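Local coordinates for putative cell adhesion protein (Bacteroides fragilis, PDB 4H40), which probably serves as a fimbrillin-like component of a bacterial pilus, with a presumed part in cell adhesion, at residues S237-T241 and A253-V257; T280-L286 and T310-W314. All coordinates share one frame; numbering follows the deposited sequence.

Contact 1 of 2, residues S237-T241 and A253-V257; sequences SVRIT and AHTGV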
loop_
_atom_site.group_PDB
_atom_site.type_symbol
_atom_site.label_atom_id
_atom_site.label_comp_id
_atom_site.label_asym_id
_atom_site.label_seq_id
_atom_site.Cartn_x
_atom_site.Cartn_y
_atom_site.Cartn_z
ATOM N N SER B 237 -16.803 -10.295 9.186
ATOM C CA SER B 237 -15.421 -10.738 9.351
ATOM C C SER B 237 -15.217 -12.217 8.980
ATOM O O SER B 237 -16.182 -12.985 8.845
ATOM C CB SER B 237 -14.962 -10.494 10.794
ATOM O OG SER B 237 -15.280 -11.555 11.680
ATOM N N VAL B 238 -13.941 -12.607 8.844
ATOM C CA VAL B 238 -13.541 -13.985 8.570
ATOM C C VAL B 238 -12.207 -14.279 9.325
ATOM O O VAL B 238 -11.376 -13.385 9.485
ATOM C CB VAL B 238 -13.502 -14.335 7.056
ATOM C CG1 VAL B 238 -12.391 -13.610 6.313
ATOM C CG2 VAL B 238 -13.386 -15.831 6.863
ATOM N N ARG B 239 -12.062 -15.504 9.853
ATOM C CA ARG B 239 -10.867 -15.907 10.567
ATOM C C ARG B 239 -10.114 -17.034 9.831
ATOM O O ARG B 239 -10.726 -18.022 9.414
ATOM C CB ARG B 239 -11.240 -16.346 11.979
ATOM C CG ARG B 239 -10.049 -16.570 12.887
ATOM C CD ARG B 239 -10.418 -17.014 14.291
ATOM N NE ARG B 239 -11.359 -16.127 14.993
ATOM C CZ ARG B 239 -11.038 -14.980 15.594
ATOM N NH1 ARG B 239 -9.789 -14.520 15.548
ATOM N NH2 ARG B 239 -11.964 -14.272 16.222
ATOM N N ILE B 240 -8.800 -16.858 9.630
ATOM C CA ILE B 240 -7.914 -17.878 9.049
ATOM C C ILE B 240 -7.216 -18.480 10.245
ATOM O O ILE B 240 -6.571 -17.748 10.985
ATOM C CB ILE B 240 -6.913 -17.358 7.978
ATOM C CG1 ILE B 240 -7.566 -16.379 6.950
ATOM C CG2 ILE B 240 -6.242 -18.539 7.289
ATOM C CD1 ILE B 240 -6.531 -15.631 6.038
ATOM N N THR B 241 -7.420 -19.768 10.507
ATOM C CA THR B 241 -6.827 -20.435 11.660
ATOM C C THR B 241 -5.679 -21.341 11.215
ATOM O O THR B 241 -4.814 -21.683 12.027
ATOM C CB THR B 241 -7.901 -21.224 12.448
ATOM O OG1 THR B 241 -8.772 -21.902 11.539
ATOM C CG2 THR B 241 -8.731 -20.329 13.346
ATOM N N ALA B 253 -1.025 -18.167 4.807
ATOM C CA ALA B 253 -2.440 -18.272 5.147
ATOM C C ALA B 253 -3.256 -17.647 4.034
ATOM O O ALA B 253 -2.849 -16.636 3.476
ATOM C CB ALA B 253 -2.718 -17.601 6.483
ATOM N N HIS B 254 -4.344 -18.287 3.641
ATOM C CA HIS B 254 -5.226 -17.768 2.602
ATOM C C HIS B 254 -6.691 -18.028 2.945
ATOM O O HIS B 254 -7.007 -18.858 3.793
ATOM C CB HIS B 254 -4.880 -18.326 1.212
ATOM C CG HIS B 254 -5.060 -19.803 1.078
ATOM N ND1 HIS B 254 -6.138 -20.337 0.410
ATOM C CD2 HIS B 254 -4.281 -20.814 1.517
ATOM C CE1 HIS B 254 -5.980 -21.646 0.455
ATOM N NE2 HIS B 254 -4.891 -21.978 1.129
ATOM N N THR B 255 -7.572 -17.273 2.319
ATOM C CA THR B 255 -9.003 -17.417 2.502
ATOM C C THR B 255 -9.731 -16.787 1.352
ATOM O O THR B 255 -9.184 -15.910 0.663
ATOM C CB THR B 255 -9.472 -16.812 3.844
ATOM O OG1 THR B 255 -10.709 -17.393 4.188
ATOM C CG2 THR B 255 -9.592 -15.300 3.832
ATOM N N GLY B 256 -10.978 -17.223 1.184
ATOM C CA GLY B 256 -11.874 -16.657 0.199
ATOM C C GLY B 256 -12.587 -15.502 0.853
ATOM O O GLY B 256 -12.850 -15.540 2.061
ATOM N N VAL B 257 -12.872 -14.465 0.078
ATOM C CA VAL B 257 -13.650 -13.321 0.533
ATOM C C VAL B 257 -14.616 -12.987 -0.596
ATOM O O VAL B 257 -14.277 -13.132 -1.770
ATOM C CB VAL B 257 -12.842 -12.082 1.054
ATOM C CG1 VAL B 257 -12.046 -12.432 2.305
ATOM C CG2 VAL B 257 -11.924 -11.508 -0.003
HETATM O O HOH W 1 -11.055 -18.638 6.687
#
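The flat group engaged here is the peptide carbonyl of His254, whose O is met by Ile240 CG2 at 3.6 Å; the imidazole of His254 leaves the backbone on the far side, puts neither face nor edge against 237-241, and binds Tyr139 through ND1. This is beta-sandwich packing: strands 237-240 and 253-257 belong to two facing layers, run at 151° to each other with their axes 7.6 Å apart at the closest, and share no direct hydrogen bond. Their backbones pair within their own layers instead, Val238 and Ile240 with Ile206 and Ile204, Ala253 and Thr255 with Phe186 and Met184. Ile240 makes the largest share of the contact. Its CG2, anti to the backbone N, also reaches Ala253 CB at 3.7 Å, while the other branch turns to Thr255, with CG1 3.7 Å from Thr255 CB and CD1 near the methyl Thr255 CG2. The two side chains therefore cross at a slant, methylene against methine and methyl against methyl. Val238 and Thr255 approach tip to tip, and Val238 CG1 lies 4.2 Å from Val257 CG1, those two side chains meeting at about a right angle. Ile206 and Phe186, one from each layer, extend the apolar filling. Beside these apolar contacts runs one polar link. A water donates a hydrogen bond to Arg239 O at 2.8 Å and makes a second, also 2.8 Å, with Thr255 OG1, joining a main-chain carbonyl of one layer to a hydroxyl of the other.

Contact 2 of 2, residues T280-L286 and T310-W314; sequences TQYQMLL and TVLTW
Tyr282 leaves its strand with CG anti to the carbonyl carbon (chi1 -51°), which lays its ring over Leu312 and carries OH on to Thr310; Trp314 has CG between its backbone N and carbonyl carbon (chi1 75°), and this swings the indole under Met284. The strands 280-286 and 310-314 lie in opposed layers of a beta-sandwich, their directions 31° apart and their axes 8.0 Å apart at the closest. Leu312 CB sits over one face of the tyrosine ring, 4.0 Å from its centroid, a CH-pi contact. At the ring's rim Tyr282 OH and Thr310 OG1 form a 2.7 Å hydrogen bond in which either hydroxyl may donate. Met284, a selenomethionine in this crystal, slides past Trp314 in the opposite direction. Its CG stands almost on the normal of the six-membered ring, 3.4 Å from that centroid, and its SE lies over the five-membered ring at 4.2 Å from the centroid, a Met-aromatic contact. The chain bends at its last torsion, bringing the methyl CE to 3.8 Å from Trp314 NE1. Leu286 CD2 approaches the same nitrogen at 4.1 Å. Tyr299 of strand 296-305 packs against both Met284 and Leu286. Residues 311-314 also pair antiparallel with a strand of the second subunit, continuing the sheet across the interface. The chemistry is thus mainly dispersion between polarisable groups and ring faces, while one hydroxyl-to-hydroxyl bond pairs the phenol with a polar partner and would help fix where the tyrosine ring points.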
loop_
_atom_site.group_PDB
_atom_site.type_symbol
_atom_site.label_atom_id
_atom_site.label_comp_id
_atom_site.label_asym_id
_atom_site.label_seq_id
_atom_site.Cartn_x
_atom_site.Cartn_y
_atom_site.Cartn_z
ATOM N N THR B 280 1.816 -12.252 20.127
ATOM C CA THR B 280 1.842 -10.900 19.557
ATOM C C THR B 280 0.590 -10.677 18.702
ATOM O O THR B 280 -0.049 -11.640 18.297
ATOM C CB THR B 280 3.111 -10.670 18.706
ATOM O OG1 THR B 280 3.054 -11.485 17.540
ATOM C CG2 THR B 280 4.407 -10.924 19.455
ATOM N N GLN B 281 0.257 -9.420 18.412
ATOM C CA GLN B 281 -0.855 -9.045 17.556
ATOM C C GLN B 281 -0.436 -7.802 16.736
ATOM O O GLN B 281 0.151 -6.869 17.269
ATOM C CB GLN B 281 -2.140 -8.812 18.370
ATOM C CG GLN B 281 -3.403 -8.532 17.529
ATOM C CD GLN B 281 -4.643 -8.307 18.364
ATOM O OE1 GLN B 281 -4.718 -7.409 19.209
ATOM N NE2 GLN B 281 -5.669 -9.098 18.114
ATOM N N TYR B 282 -0.706 -7.831 15.439
ATOM C CA TYR B 282 -0.385 -6.770 14.498
ATOM C C TYR B 282 -1.590 -6.446 13.686
ATOM O O TYR B 282 -2.287 -7.349 13.234
ATOM C CB TYR B 282 0.757 -7.184 13.543
ATOM C CG TYR B 282 1.968 -7.713 14.255
ATOM C CD1 TYR B 282 2.883 -6.850 14.841
ATOM C CD2 TYR B 282 2.196 -9.082 14.366
ATOM C CE1 TYR B 282 4.003 -7.331 15.509
ATOM C CE2 TYR B 282 3.307 -9.577 15.044
ATOM C CZ TYR B 282 4.201 -8.695 15.627
ATOM O OH TYR B 282 5.306 -9.163 16.295
ATOM N N GLN B 283 -1.811 -5.171 13.439
ATOM C CA GLN B 283 -2.944 -4.761 12.640
ATOM C C GLN B 283 -2.528 -4.063 11.361
ATOM O O GLN B 283 -1.768 -3.085 11.405
ATOM C CB GLN B 283 -3.860 -3.834 13.442
ATOM C CG GLN B 283 -4.975 -3.255 12.599
ATOM C CD GLN B 283 -5.958 -2.526 13.431
ATOM O OE1 GLN B 283 -7.104 -2.949 13.554
ATOM N NE2 GLN B 283 -5.524 -1.425 14.026
HETATM N N MSE B 284 -3.083 -4.529 10.231
HETATM C CA MSE B 284 -2.936 -3.889 8.938
HETATM C C MSE B 284 -4.274 -3.193 8.624
HETATM O O MSE B 284 -5.277 -3.897 8.498
HETATM C CB MSE B 284 -2.578 -4.889 7.833
HETATM C CG MSE B 284 -1.202 -5.499 7.908
HETATM SE SE MSE B 284 -1.064 -7.099 6.697
HETATM C CE MSE B 284 -2.018 -6.438 5.223
ATOM N N LEU B 285 -4.324 -1.831 8.538
ATOM C CA LEU B 285 -5.555 -1.170 8.132
ATOM C C LEU B 285 -5.415 -0.864 6.666
ATOM O O LEU B 285 -4.457 -0.209 6.284
ATOM C CB LEU B 285 -5.862 0.064 8.962
ATOM C CG LEU B 285 -6.642 -0.215 10.256
ATOM C CD1 LEU B 285 -6.395 0.882 11.274
ATOM C CD2 LEU B 285 -8.138 -0.337 10.002
ATOM N N LEU B 286 -6.287 -1.449 5.836
ATOM C CA LEU B 286 -6.249 -1.350 4.380
ATOM C C LEU B 286 -7.446 -0.589 3.840
ATOM O O LEU B 286 -8.603 -1.016 3.924
ATOM C CB LEU B 286 -6.152 -2.741 3.738
ATOM C CG LEU B 286 -5.124 -3.711 4.363
ATOM C CD1 LEU B 286 -5.294 -5.152 3.822
ATOM C CD2 LEU B 286 -3.708 -3.183 4.233
ATOM N N THR B 310 9.170 -5.969 18.678
ATOM C CA THR B 310 8.841 -6.765 17.501
ATOM C C THR B 310 7.955 -5.907 16.571
ATOM O O THR B 310 6.997 -5.295 17.038
ATOM C CB THR B 310 8.176 -8.106 17.892
ATOM O OG1 THR B 310 6.791 -7.896 18.145
ATOM C CG2 THR B 310 8.796 -8.744 19.116
ATOM N N VAL B 311 8.283 -5.858 15.274
ATOM C CA VAL B 311 7.491 -5.127 14.277
ATOM C C VAL B 311 7.112 -6.021 13.090
ATOM O O VAL B 311 7.801 -6.993 12.783
ATOM C CB VAL B 311 8.129 -3.810 13.758
ATOM C CG1 VAL B 311 8.000 -2.717 14.786
ATOM C CG2 VAL B 311 9.576 -3.981 13.321
ATOM N N LEU B 312 5.988 -5.694 12.470
ATOM C CA LEU B 312 5.540 -6.300 11.255
ATOM C C LEU B 312 5.668 -5.257 10.168
ATOM O O LEU B 312 5.173 -4.143 10.324
ATOM C CB LEU B 312 4.110 -6.834 11.357
ATOM C CG LEU B 312 3.696 -7.684 10.167
ATOM C CD1 LEU B 312 4.106 -9.107 10.347
ATOM C CD2 LEU B 312 2.245 -7.587 9.889
ATOM N N THR B 313 6.403 -5.588 9.114
ATOM C CA THR B 313 6.556 -4.763 7.922
ATOM C C THR B 313 5.858 -5.467 6.784
ATOM O O THR B 313 6.056 -6.671 6.616
ATOM C CB THR B 313 8.042 -4.511 7.530
ATOM O OG1 THR B 313 8.609 -5.727 7.060
ATOM C CG2 THR B 313 8.879 -3.928 8.638
ATOM N N TRP B 314 5.114 -4.751 5.964
ATOM C CA TRP B 314 4.552 -5.434 4.829
ATOM C C TRP B 314 4.686 -4.625 3.563
ATOM O O TRP B 314 5.014 -3.452 3.577
ATOM C CB TRP B 314 3.108 -5.916 5.043
ATOM C CG TRP B 314 2.068 -4.859 4.993
ATOM C CD1 TRP B 314 1.256 -4.550 3.939
ATOM C CD2 TRP B 314 1.644 -4.043 6.083
ATOM N NE1 TRP B 314 0.357 -3.577 4.301
ATOM C CE2 TRP B 314 0.585 -3.228 5.610
ATOM C CE3 TRP B 314 2.085 -3.886 7.413
ATOM C CZ2 TRP B 314 -0.052 -2.268 6.430
ATOM C CZ3 TRP B 314 1.446 -2.957 8.224
ATOM C CH2 TRP B 314 0.405 -2.147 7.731
#

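How the contacts relate
Following the chain from the N terminus, residues 237-241 come first, and contact 1 closes a short loop of 11 residues when 253-257 returns on the facing layer. The chain then adds strand 266-275 before 280-286 opens contact 2, which 310-314 closes after 23 further residues that include strand 296-305. The contacts are in series, neither enclosing nor crossing the other, with centres about 16 Å apart. Strands 237-240 and 278-287 are the outermost of one four-stranded antiparallel sheet, with 197-207 and 266-275 between them. Strands 251-257 and 310-321 are bridged opposite by 177-190 and 296-305. The contacts therefore tie the two outermost strands of the four-stranded sheet to the facing layer, which runs on into the second subunit beyond 310-314.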